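Side-chain contacts in putative methylase (Clostridium difficile, PDB 3LDU), which probably transfers methyl groups to guanine bases of ribosomal RNA, and carries a bound GTP in its methyltransferase domain: residues Thr191-Lys194 and Val198-Asp201; Asp292-Lys297 and Tyr325-Tyr330; Tyr351-Lys356 and Phe373-Pro378. One frame throughout, in Å; residues are numbered along the deposited sequence.

Contact 1 (Thr191-Lys194 and Val198-Asp201); sequences TPWK and VLVD
Trp193 and Leu199 share the same first torsion, and it is what brings them together: in each, CG stands anti to the backbone N and beside the carbonyl carbon, with chi1 178° in Trp193 and 171° in Leu199. The two side chains cross at about a right angle, with Leu199 CD2 over the indole. They belong to the Rossmann-like methyltransferase fold, where the loop after helix 181-189 turns into strand 199-201, an inner strand of the mixed sheet.

Two kinds of evidence define the packing. Leu199 CD2 lies 4.1 Å from the centroid of the five-membered ring of Trp193 and only 13° off the ring normal, which fits a CH-pi contact over the face. Leu199 CB, in contrast, presses on the pyrrole side of the indole, 3.3 Å from Trp193 NE1. That nitrogen does not depend on Leu199 for a polar partner, because its N-H is hydrogen-bonded to the carbonyl oxygen of Arg197, just before the strand. The bond restrains the indole, together with the packing of Leu199 and Phe304.

Neighbouring elements complete the enclosure. Phe304 of the adjacent strand 304-307 meets the Trp193 ring edge-to-face, and Ala213 of helix 208-217 touches both Trp193 and Leu199, so the pair is buried between the sheet and that helix. The start of the loop is held in an ST turn: Thr191 OG1 accepts a nearly straight bond from the backbone N of Trp193 at 3.1 Å, and is also hydrogen-bonded to Ile188 O at the end of the preceding helix. The donor in the turn is thus the backbone of the very residue that carries the indole. At the ring's edge, near its plane, Val198 O approaches Trp193 CD1 to 4.1 Å.

Contact 2 (Asp292-Lys297 and Tyr325-Tyr330); sequences DATQFK and YKELGY. With GTP (guanosine-5'-triphosphate), chain B.
Thr294 and Glu327 meet through the methyl of one and the aliphatic base of the other, with Thr294 CG2 3.7 Å from Glu327 CB. The threonine torsion (chi1 68°) divides its two branches: CG2 is anti to the carbonyl carbon and faces the helix, whereas OG1 sits between the backbone N and the carbonyl carbon and serves its own segment. Glu327 extends beyond CG (chi2 174°), which carries OE1 alongside the same methyl, at 3.5 Å. Its other oxygen, OE2, is hydrogen-bonded to Gln323 one turn earlier in the helix.

On the neighbouring helix position, Leu328 sends CD2 against Ala293 CB at 3.7 Å, and Met203 packs on both side chains.

Here the loop following strand 286-290 of the Rossmann-like methyltransferase domain meets helix 315-333 beside the nucleotide. Asp292 begins an Asx turn. Its OD1 accepts from Thr294 OG1 at 2.8 Å and from Thr294 N, both donors coming from the same face of the carboxylate and well out of its plane (45° for the hydroxyl). Gln295 NE2 in turn donates to Thr294 OG1 at 3.1 Å, with that oxygen nearly in the amide plane. The hydroxyl is therefore held between a carboxylate and an amide, which fixes the threonine rotation and keeps its methyl turned to the helix.

Ala293 is a GTP-binding residue. Its backbone N comes within 2.9 Å of GTP N1, a close approach of two nitrogens rather than a hydrogen bond; N1 donates instead to Asp292 OD1, in a bond that is long and weak. Further along the contact, a single water donates to Thr294 O at 2.7 Å and to Glu327 O, joining the backbones of loop and helix.

Contact 3 (Tyr351-Lys356 and Phe373-Pro378); sequences YEFGQK and FQYPGP
Phe353 lays its CE2 over one face of the Tyr375 ring, 3.8 Å above the plane and offset toward the rim. The pair joins the end of helix 349-353 to strand 368-375, an antiparallel strand near the edge of the Rossmann-like methyltransferase sheet. With centroids 5.0 Å apart and planes at 46°, the rings meet obliquely, and the two side chains run antiparallel past one another.

Gln355 covers another part of the tyrosine. Its CG is anti to the backbone N (chi1 -167°) and the chain stays extended, so the aliphatic portion runs past the CD1-CE1 side of the ring, with Gln355 CG 3.7 Å from Tyr375 CE1. The amide nitrogen finds its partner in Tyr340 OH on the adjacent strand, and the Tyr340 ring itself meets that of Tyr375. Arg333 of helix 315-333 makes a cation-pi contact with Phe353 and donates a hydrogen bond from NH1 to the carbonyl oxygen of Phe353, tying the helix end to a second helix.

One polar bond spans the two segments: Tyr375 OH donates to Gln355 O at 2.8 Å, arriving 41° out of the carbonyl plane.

In the fold
From the N terminus, the three contacts follow in series, none nested in or crossing another. Contact 1 closes a short loop, with three residues between its segments, where the chain leaves helix 181-189 for strand 199-201. Contact 2 spans 27 residues, including strand 304-307, and brings the loop after strand 286-290 back to helix 315-333. Contact 3 spans 16 residues, mostly strand, and returns strand 368-375 to the end of helix 349-353. Contacts 1 and 2 touch where Val200 packs on Phe296, while contacts 2 and 3 adjoin where Phe353 lies against Gly329. Contacts 1 and 3 do not touch but reach the same sheet.

Contact 1 (Thr191-Lys194 and Val198-Asp201)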
loop_
_atom_site.group_PDB
_atom_site.type_symbol
_atom_site.label_atom_id
_atom_site.label_comp_id
_atom_site.label_asym_id
_atom_site.label_seq_id
_atom_site.Cartn_x
_atom_site.Cartn_y
_atom_site.Cartn_z
ATOM N N THR A 191 2.984 -11.715 9.571
ATOM C CA THR A 191 3.381 -13.082 9.890
ATOM C C THR A 191 4.886 -13.179 10.104
ATOM O O THR A 191 5.636 -12.256 9.763
ATOM C CB THR A 191 3.026 -14.050 8.743
ATOM O OG1 THR A 191 4.003 -13.923 7.699
ATOM C CG2 THR A 191 1.619 -13.773 8.213
ATOM N N PRO A 192 5.342 -14.302 10.669
ATOM C CA PRO A 192 6.781 -14.516 10.852
ATOM C C PRO A 192 7.459 -15.123 9.629
ATOM O O PRO A 192 8.621 -15.511 9.722
ATOM C CB PRO A 192 6.848 -15.512 12.018
ATOM C CG PRO A 192 5.428 -15.696 12.498
ATOM C CD PRO A 192 4.542 -15.314 11.379
ATOM N N TRP A 193 6.770 -15.196 8.494
ATOM C CA TRP A 193 7.362 -15.841 7.325
ATOM C C TRP A 193 8.643 -15.144 6.882
ATOM O O TRP A 193 8.723 -13.913 6.870
ATOM C CB TRP A 193 6.383 -15.897 6.144
ATOM C CG TRP A 193 7.018 -16.522 4.923
ATOM C CD1 TRP A 193 7.172 -17.859 4.677
ATOM C CD2 TRP A 193 7.625 -15.836 3.812
ATOM N NE1 TRP A 193 7.825 -18.050 3.477
ATOM C CE2 TRP A 193 8.118 -16.825 2.932
ATOM C CE3 TRP A 193 7.801 -14.486 3.479
ATOM C CZ2 TRP A 193 8.758 -16.505 1.735
ATOM C CZ3 TRP A 193 8.442 -14.171 2.293
ATOM C CH2 TRP A 193 8.918 -15.174 1.437
ATOM N N LYS A 194 9.630 -15.941 6.487
ATOM C CA LYS A 194 10.889 -15.437 5.936
ATOM C C LYS A 194 11.268 -16.311 4.742
ATOM O O LYS A 194 10.933 -17.484 4.715
ATOM C CB LYS A 194 12.006 -15.524 6.984
ATOM C CG LYS A 194 12.300 -14.223 7.711
ATOM C CD LYS A 194 11.322 -13.977 8.849
ATOM C CE LYS A 194 11.658 -12.689 9.598
ATOM N NZ LYS A 194 10.844 -12.525 10.835
ATOM N N VAL A 198 8.696 -22.711 4.079
ATOM C CA VAL A 198 7.628 -23.115 3.175
ATOM C C VAL A 198 6.439 -22.150 3.280
ATOM O O VAL A 198 5.983 -21.823 4.381
ATOM C CB VAL A 198 7.146 -24.553 3.496
ATOM C CG1 VAL A 198 5.848 -24.845 2.793
ATOM C CG2 VAL A 198 8.214 -25.579 3.123
ATOM N N LEU A 199 5.965 -21.677 2.130
ATOM C CA LEU A 199 4.796 -20.797 2.070
ATOM C C LEU A 199 3.880 -21.209 0.935
ATOM O O LEU A 199 4.326 -21.368 -0.209
ATOM C CB LEU A 199 5.196 -19.332 1.876
ATOM C CG LEU A 199 4.014 -18.390 1.596
ATOM C CD1 LEU A 199 3.051 -18.290 2.801
ATOM C CD2 LEU A 199 4.516 -16.989 1.232
ATOM N N VAL A 200 2.603 -21.409 1.257
ATOM C CA VAL A 200 1.604 -21.786 0.264
ATOM C C VAL A 200 0.396 -20.863 0.351
ATOM O O VAL A 200 -0.078 -20.578 1.437
ATOM C CB VAL A 200 1.093 -23.230 0.501
ATOM C CG1 VAL A 200 0.146 -23.644 -0.622
ATOM C CG2 VAL A 200 2.268 -24.183 0.613
ATOM N N ASP A 201 -0.101 -20.406 -0.795
ATOM C CA ASP A 201 -1.416 -19.767 -0.865
ATOM C C ASP A 201 -2.268 -20.672 -1.748
ATOM O O ASP A 201 -2.156 -20.622 -2.978
ATOM C CB ASP A 201 -1.320 -18.367 -1.497
ATOM C CG ASP A 201 -2.680 -17.690 -1.618
ATOM O OD1 ASP A 201 -3.696 -18.374 -1.372
ATOM O OD2 ASP A 201 -2.742 -16.485 -1.967
#

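Contact 2 (Asp292-Lys297 and Tyr325-Tyr330)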
loop_
_atom_site.group_PDB
_atom_site.type_symbol
_atom_site.label_atom_id
_atom_site.label_comp_id
_atom_site.label_asym_id
_atom_site.label_seq_id
_atom_site.Cartn_x
_atom_site.Cartn_y
_atom_site.Cartn_z
ATOM N N ASP A 292 -6.928 -27.839 -5.611
ATOM C CA ASP A 292 -8.067 -27.647 -4.714
ATOM C C ASP A 292 -7.550 -27.531 -3.270
ATOM O O ASP A 292 -7.025 -28.496 -2.720
ATOM C CB ASP A 292 -9.001 -28.867 -4.887
ATOM C CG ASP A 292 -10.289 -28.789 -4.061
ATOM O OD1 ASP A 292 -10.473 -27.856 -3.249
ATOM O OD2 ASP A 292 -11.130 -29.706 -4.238
ATOM N N ALA A 293 -7.686 -26.344 -2.670
ATOM C CA ALA A 293 -7.222 -26.077 -1.303
ATOM C C ALA A 293 -7.775 -27.056 -0.261
ATOM O O ALA A 293 -7.114 -27.323 0.743
ATOM C CB ALA A 293 -7.587 -24.650 -0.896
ATOM N N THR A 294 -8.996 -27.540 -0.483
ATOM C CA THR A 294 -9.632 -28.474 0.461
ATOM C C THR A 294 -8.964 -29.845 0.466
ATOM O O THR A 294 -9.225 -30.669 1.346
ATOM C CB THR A 294 -11.158 -28.640 0.218
ATOM O OG1 THR A 294 -11.388 -29.307 -1.022
ATOM C CG2 THR A 294 -11.859 -27.274 0.214
ATOM N N GLN A 295 -8.104 -30.087 -0.515
ATOM C CA GLN A 295 -7.363 -31.334 -0.587
ATOM C C GLN A 295 -5.894 -31.096 -0.314
ATOM O O GLN A 295 -5.073 -31.993 -0.527
ATOM C CB GLN A 295 -7.521 -31.977 -1.963
ATOM C CG GLN A 295 -8.961 -32.087 -2.400
ATOM C CD GLN A 295 -9.754 -32.955 -1.469
ATOM O OE1 GLN A 295 -9.425 -34.127 -1.281
ATOM N NE2 GLN A 295 -10.804 -32.392 -0.871
ATOM N N PHE A 296 -5.545 -29.889 0.123
ATOM C CA PHE A 296 -4.131 -29.597 0.324
ATOM C C PHE A 296 -3.542 -30.502 1.411
ATOM O O PHE A 296 -4.127 -30.679 2.482
ATOM C CB PHE A 296 -3.856 -28.108 0.622
ATOM C CG PHE A 296 -2.403 -27.819 0.861
ATOM C CD1 PHE A 296 -1.506 -27.805 -0.199
ATOM C CD2 PHE A 296 -1.918 -27.623 2.155
ATOM C CE1 PHE A 296 -0.158 -27.567 0.009
ATOM C CE2 PHE A 296 -0.570 -27.384 2.371
ATOM C CZ PHE A 296 0.313 -27.355 1.291
ATOM N N LYS A 297 -2.391 -31.093 1.110
ATOM C CA LYS A 297 -1.681 -31.934 2.068
ATOM C C LYS A 297 -0.182 -31.718 1.903
ATOM O O LYS A 297 0.292 -31.386 0.815
ATOM C CB LYS A 297 -2.016 -33.418 1.839
ATOM C CG LYS A 297 -3.488 -33.759 1.996
ATOM C CD LYS A 297 -3.788 -35.182 1.519
ATOM C CE LYS A 297 -5.227 -35.577 1.826
ATOM N NZ LYS A 297 -6.224 -34.678 1.178
ATOM N N TYR A 325 -15.041 -23.072 4.221
ATOM C CA TYR A 325 -14.351 -22.753 5.466
ATOM C C TYR A 325 -14.185 -24.003 6.347
ATOM O O TYR A 325 -13.116 -24.231 6.907
ATOM C CB TYR A 325 -15.092 -21.646 6.220
ATOM C CG TYR A 325 -15.054 -20.278 5.539
ATOM C CD1 TYR A 325 -14.112 -19.985 4.559
ATOM C CD2 TYR A 325 -15.972 -19.293 5.875
ATOM C CE1 TYR A 325 -14.080 -18.736 3.937
ATOM C CE2 TYR A 325 -15.953 -18.049 5.262
ATOM C CZ TYR A 325 -15.011 -17.773 4.300
ATOM O OH TYR A 325 -15.014 -16.525 3.711
ATOM N N LYS A 326 -15.237 -24.815 6.461
ATOM C CA LYS A 326 -15.169 -26.047 7.244
ATOM C C LYS A 326 -14.138 -27.000 6.642
ATOM O O LYS A 326 -13.292 -27.565 7.337
ATOM C CB LYS A 326 -16.540 -26.730 7.272
ATOM C CG LYS A 326 -16.588 -27.999 8.083
ATOM C CD LYS A 326 -17.932 -28.701 7.881
ATOM C CE LYS A 326 -19.099 -27.768 8.191
ATOM N NZ LYS A 326 -19.167 -27.448 9.645
ATOM N N GLU A 327 -14.206 -27.157 5.332
ATOM C CA GLU A 327 -13.270 -28.035 4.640
ATOM C C GLU A 327 -11.817 -27.563 4.748
ATOM O O GLU A 327 -10.909 -28.379 4.934
ATOM C CB GLU A 327 -13.719 -28.255 3.200
ATOM C CG GLU A 327 -15.028 -29.061 3.157
ATOM C CD GLU A 327 -15.623 -29.193 1.766
ATOM O OE1 GLU A 327 -14.928 -28.897 0.779
ATOM O OE2 GLU A 327 -16.797 -29.607 1.662
ATOM N N LEU A 328 -11.595 -26.251 4.658
ATOM C CA LEU A 328 -10.265 -25.705 4.901
ATOM C C LEU A 328 -9.755 -26.000 6.313
ATOM O O LEU A 328 -8.591 -26.366 6.501
ATOM C CB LEU A 328 -10.238 -24.188 4.667
ATOM C CG LEU A 328 -10.539 -23.732 3.239
ATOM C CD1 LEU A 328 -10.638 -22.212 3.196
ATOM C CD2 LEU A 328 -9.488 -24.232 2.234
ATOM N N GLY A 329 -10.612 -25.800 7.311
ATOM C CA GLY A 329 -10.230 -26.074 8.684
ATOM C C GLY A 329 -9.775 -27.516 8.841
ATOM O O GLY A 329 -8.730 -27.784 9.437
ATOM N N TYR A 330 -10.556 -28.443 8.292
ATOM C CA TYR A 330 -10.208 -29.864 8.359
ATOM C C TYR A 330 -8.833 -30.118 7.745
ATOM O O TYR A 330 -7.979 -30.739 8.376
ATOM C CB TYR A 330 -11.290 -30.713 7.687
ATOM C CG TYR A 330 -11.006 -32.200 7.621
ATOM C CD1 TYR A 330 -11.108 -33.002 8.755
ATOM C CD2 TYR A 330 -10.672 -32.812 6.417
ATOM C CE1 TYR A 330 -10.864 -34.366 8.691
ATOM C CE2 TYR A 330 -10.430 -34.178 6.344
ATOM C CZ TYR A 330 -10.525 -34.948 7.482
ATOM O OH TYR A 330 -10.280 -36.304 7.408
HETATM P PG GTP B . -5.504 -12.317 -5.368
HETATM O O1G GTP B . -4.410 -13.231 -4.860
HETATM O O2G GTP B . -5.131 -10.898 -5.037
HETATM O O3G GTP B . -5.640 -12.411 -6.870
HETATM O O3B GTP B . -6.890 -12.733 -4.640
HETATM P PB GTP B . -8.052 -13.480 -5.479
HETATM O O1B GTP B . -9.069 -12.440 -5.883
HETATM O O2B GTP B . -7.496 -14.137 -6.714
HETATM O O3A GTP B . -8.788 -14.573 -4.544
HETATM P PA GTP B . -10.408 -14.583 -4.611
HETATM O O1A GTP B . -10.824 -14.524 -6.065
HETATM O O2A GTP B . -10.983 -13.404 -3.862
HETATM O "O5'" GTP B . -10.930 -15.979 -4.017
HETATM C "C5'" GTP B . -9.950 -16.919 -3.710
HETATM C "C4'" GTP B . -9.712 -17.777 -4.947
HETATM O "O4'" GTP B . -9.946 -19.095 -4.536
HETATM C "C3'" GTP B . -10.630 -17.547 -6.150
HETATM O "O3'" GTP B . -9.815 -17.220 -7.255
HETATM C "C2'" GTP B . -11.325 -18.880 -6.415
HETATM O "O2'" GTP B . -11.231 -19.297 -7.763
HETATM C "C1'" GTP B . -10.486 -19.833 -5.601
HETATM N N9 GTP B . -11.192 -20.972 -5.002
HETATM C C8 GTP B . -12.495 -21.129 -4.610
HETATM N N7 GTP B . -12.615 -22.382 -4.092
HETATM C C5 GTP B . -11.411 -23.006 -4.164
HETATM C C6 GTP B . -10.970 -24.271 -3.789
HETATM O O6 GTP B . -11.741 -25.096 -3.274
HETATM N N1 GTP B . -9.645 -24.589 -4.002
HETATM C C2 GTP B . -8.772 -23.680 -4.574
HETATM N N2 GTP B . -7.508 -24.030 -4.742
HETATM N N3 GTP B . -9.204 -22.415 -4.962
HETATM C C4 GTP B . -10.509 -22.113 -4.739
HETATM O O HOH W 1 -10.780 -30.787 3.608
#

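Contact 3 (Tyr351-Lys356 and Phe373-Pro378)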
loop_
_atom_site.group_PDB
_atom_site.type_symbol
_atom_site.label_atom_id
_atom_site.label_comp_id
_atom_site.label_asym_id
_atom_site.label_seq_id
_atom_site.Cartn_x
_atom_site.Cartn_y
_atom_site.Cartn_z
ATOM N N TYR A 351 -16.122 -19.737 13.568
ATOM C CA TYR A 351 -17.109 -20.778 13.835
ATOM C C TYR A 351 -17.163 -21.838 12.728
ATOM O O TYR A 351 -17.177 -23.044 13.005
ATOM C CB TYR A 351 -18.489 -20.171 14.086
ATOM C CG TYR A 351 -19.539 -21.222 14.361
ATOM C CD1 TYR A 351 -19.607 -21.852 15.596
ATOM C CD2 TYR A 351 -20.446 -21.598 13.379
ATOM C CE1 TYR A 351 -20.564 -22.824 15.847
ATOM C CE2 TYR A 351 -21.400 -22.565 13.620
ATOM C CZ TYR A 351 -21.456 -23.175 14.855
ATOM O OH TYR A 351 -22.406 -24.144 15.103
ATOM N N GLU A 352 -17.180 -21.410 11.470
ATOM C CA GLU A 352 -17.277 -22.367 10.368
ATOM C C GLU A 352 -15.940 -23.073 10.112
ATOM O O GLU A 352 -15.898 -24.269 9.780
ATOM C CB GLU A 352 -17.777 -21.676 9.100
ATOM C CG GLU A 352 -19.085 -20.927 9.283
ATOM C CD GLU A 352 -20.263 -21.849 9.555
ATOM O OE1 GLU A 352 -20.121 -23.081 9.379
ATOM O OE2 GLU A 352 -21.339 -21.338 9.942
ATOM N N PHE A 353 -14.851 -22.325 10.277
ATOM C CA PHE A 353 -13.497 -22.856 10.146
ATOM C C PHE A 353 -13.175 -23.902 11.224
ATOM O O PHE A 353 -12.370 -24.804 10.999
ATOM C CB PHE A 353 -12.488 -21.708 10.199
ATOM C CG PHE A 353 -11.078 -22.119 9.920
ATOM C CD1 PHE A 353 -10.685 -22.469 8.633
ATOM C CD2 PHE A 353 -10.130 -22.123 10.932
ATOM C CE1 PHE A 353 -9.382 -22.833 8.359
ATOM C CE2 PHE A 353 -8.819 -22.486 10.668
ATOM C CZ PHE A 353 -8.444 -22.842 9.371
ATOM N N GLY A 354 -13.802 -23.776 12.393
ATOM C CA GLY A 354 -13.655 -24.769 13.447
ATOM C C GLY A 354 -12.492 -24.532 14.392
ATOM O O GLY A 354 -12.031 -25.456 15.062
ATOM N N GLN A 355 -12.011 -23.291 14.450
ATOM C CA GLN A 355 -10.862 -22.972 15.287
ATOM C C GLN A 355 -10.817 -21.479 15.600
ATOM O O GLN A 355 -11.081 -20.651 14.729
ATOM C CB GLN A 355 -9.575 -23.415 14.580
ATOM C CG GLN A 355 -8.337 -23.419 15.454
ATOM C CD GLN A 355 -7.120 -23.911 14.706
ATOM O OE1 GLN A 355 -5.997 -23.851 15.213
ATOM N NE2 GLN A 355 -7.331 -24.390 13.483
ATOM N N LYS A 356 -10.511 -21.146 16.855
ATOM C CA LYS A 356 -10.415 -19.761 17.300
ATOM C C LYS A 356 -9.025 -19.251 16.962
ATOM O O LYS A 356 -8.037 -19.948 17.185
ATOM C CB LYS A 356 -10.665 -19.665 18.813
ATOM C CG LYS A 356 -10.716 -18.243 19.344
ATOM C CD LYS A 356 -11.286 -18.165 20.753
ATOM C CE LYS A 356 -10.193 -18.063 21.809
ATOM N NZ LYS A 356 -9.304 -19.260 21.859
ATOM N N PHE A 373 -7.478 -13.355 10.205
ATOM C CA PHE A 373 -7.473 -14.355 11.277
ATOM C C PHE A 373 -6.142 -15.100 11.294
ATOM O O PHE A 373 -5.768 -15.735 10.314
ATOM C CB PHE A 373 -8.596 -15.341 11.040
ATOM C CG PHE A 373 -9.962 -14.733 11.088
ATOM C CD1 PHE A 373 -10.639 -14.621 12.291
ATOM C CD2 PHE A 373 -10.573 -14.281 9.931
ATOM C CE1 PHE A 373 -11.908 -14.064 12.344
ATOM C CE2 PHE A 373 -11.844 -13.729 9.971
ATOM C CZ PHE A 373 -12.511 -13.624 11.180
ATOM N N GLN A 374 -5.442 -15.046 12.420
ATOM C CA GLN A 374 -4.063 -15.523 12.482
ATOM C C GLN A 374 -4.002 -16.780 13.335
ATOM O O GLN A 374 -4.479 -16.780 14.465
ATOM C CB GLN A 374 -3.180 -14.439 13.103
ATOM C CG GLN A 374 -3.251 -13.148 12.315
ATOM C CD GLN A 374 -2.493 -11.993 12.948
ATOM O OE1 GLN A 374 -2.791 -10.831 12.676
ATOM N NE2 GLN A 374 -1.507 -12.302 13.783
ATOM N N TYR A 375 -3.403 -17.833 12.789
ATOM C CA TYR A 375 -3.302 -19.125 13.477
ATOM C C TYR A 375 -1.866 -19.640 13.468
ATOM O O TYR A 375 -1.556 -20.591 12.745
ATOM C CB TYR A 375 -4.183 -20.161 12.798
ATOM C CG TYR A 375 -5.661 -19.876 12.805
ATOM C CD1 TYR A 375 -6.484 -20.408 13.795
ATOM C CD2 TYR A 375 -6.247 -19.094 11.812
ATOM C CE1 TYR A 375 -7.850 -20.165 13.798
ATOM C CE2 TYR A 375 -7.615 -18.837 11.809
ATOM C CZ TYR A 375 -8.411 -19.375 12.808
ATOM O OH TYR A 375 -9.768 -19.132 12.815
ATOM N N PRO A 376 -0.983 -19.020 14.266
ATOM C CA PRO A 376 0.385 -19.536 14.378
ATOM C C PRO A 376 0.364 -20.941 14.951
ATOM O O PRO A 376 -0.506 -21.248 15.773
ATOM C CB PRO A 376 1.056 -18.566 15.364
ATOM C CG PRO A 376 -0.088 -17.874 16.073
ATOM C CD PRO A 376 -1.169 -17.778 15.039
ATOM N N GLY A 377 1.295 -21.782 14.510
ATOM C CA GLY A 377 1.351 -23.166 14.945
ATOM C C GLY A 377 1.655 -23.282 16.425
ATOM O O GLY A 377 2.078 -22.310 17.052
ATOM N N PRO A 378 1.447 -24.478 16.993
ATOM C CA PRO A 378 1.658 -24.688 18.429
ATOM C C PRO A 378 3.069 -24.285 18.831
ATOM O O PRO A 378 3.996 -24.396 18.029
ATOM C CB PRO A 378 1.470 -26.199 18.598
ATOM C CG PRO A 378 1.579 -26.770 17.214
ATOM C CD PRO A 378 1.063 -25.713 16.299
#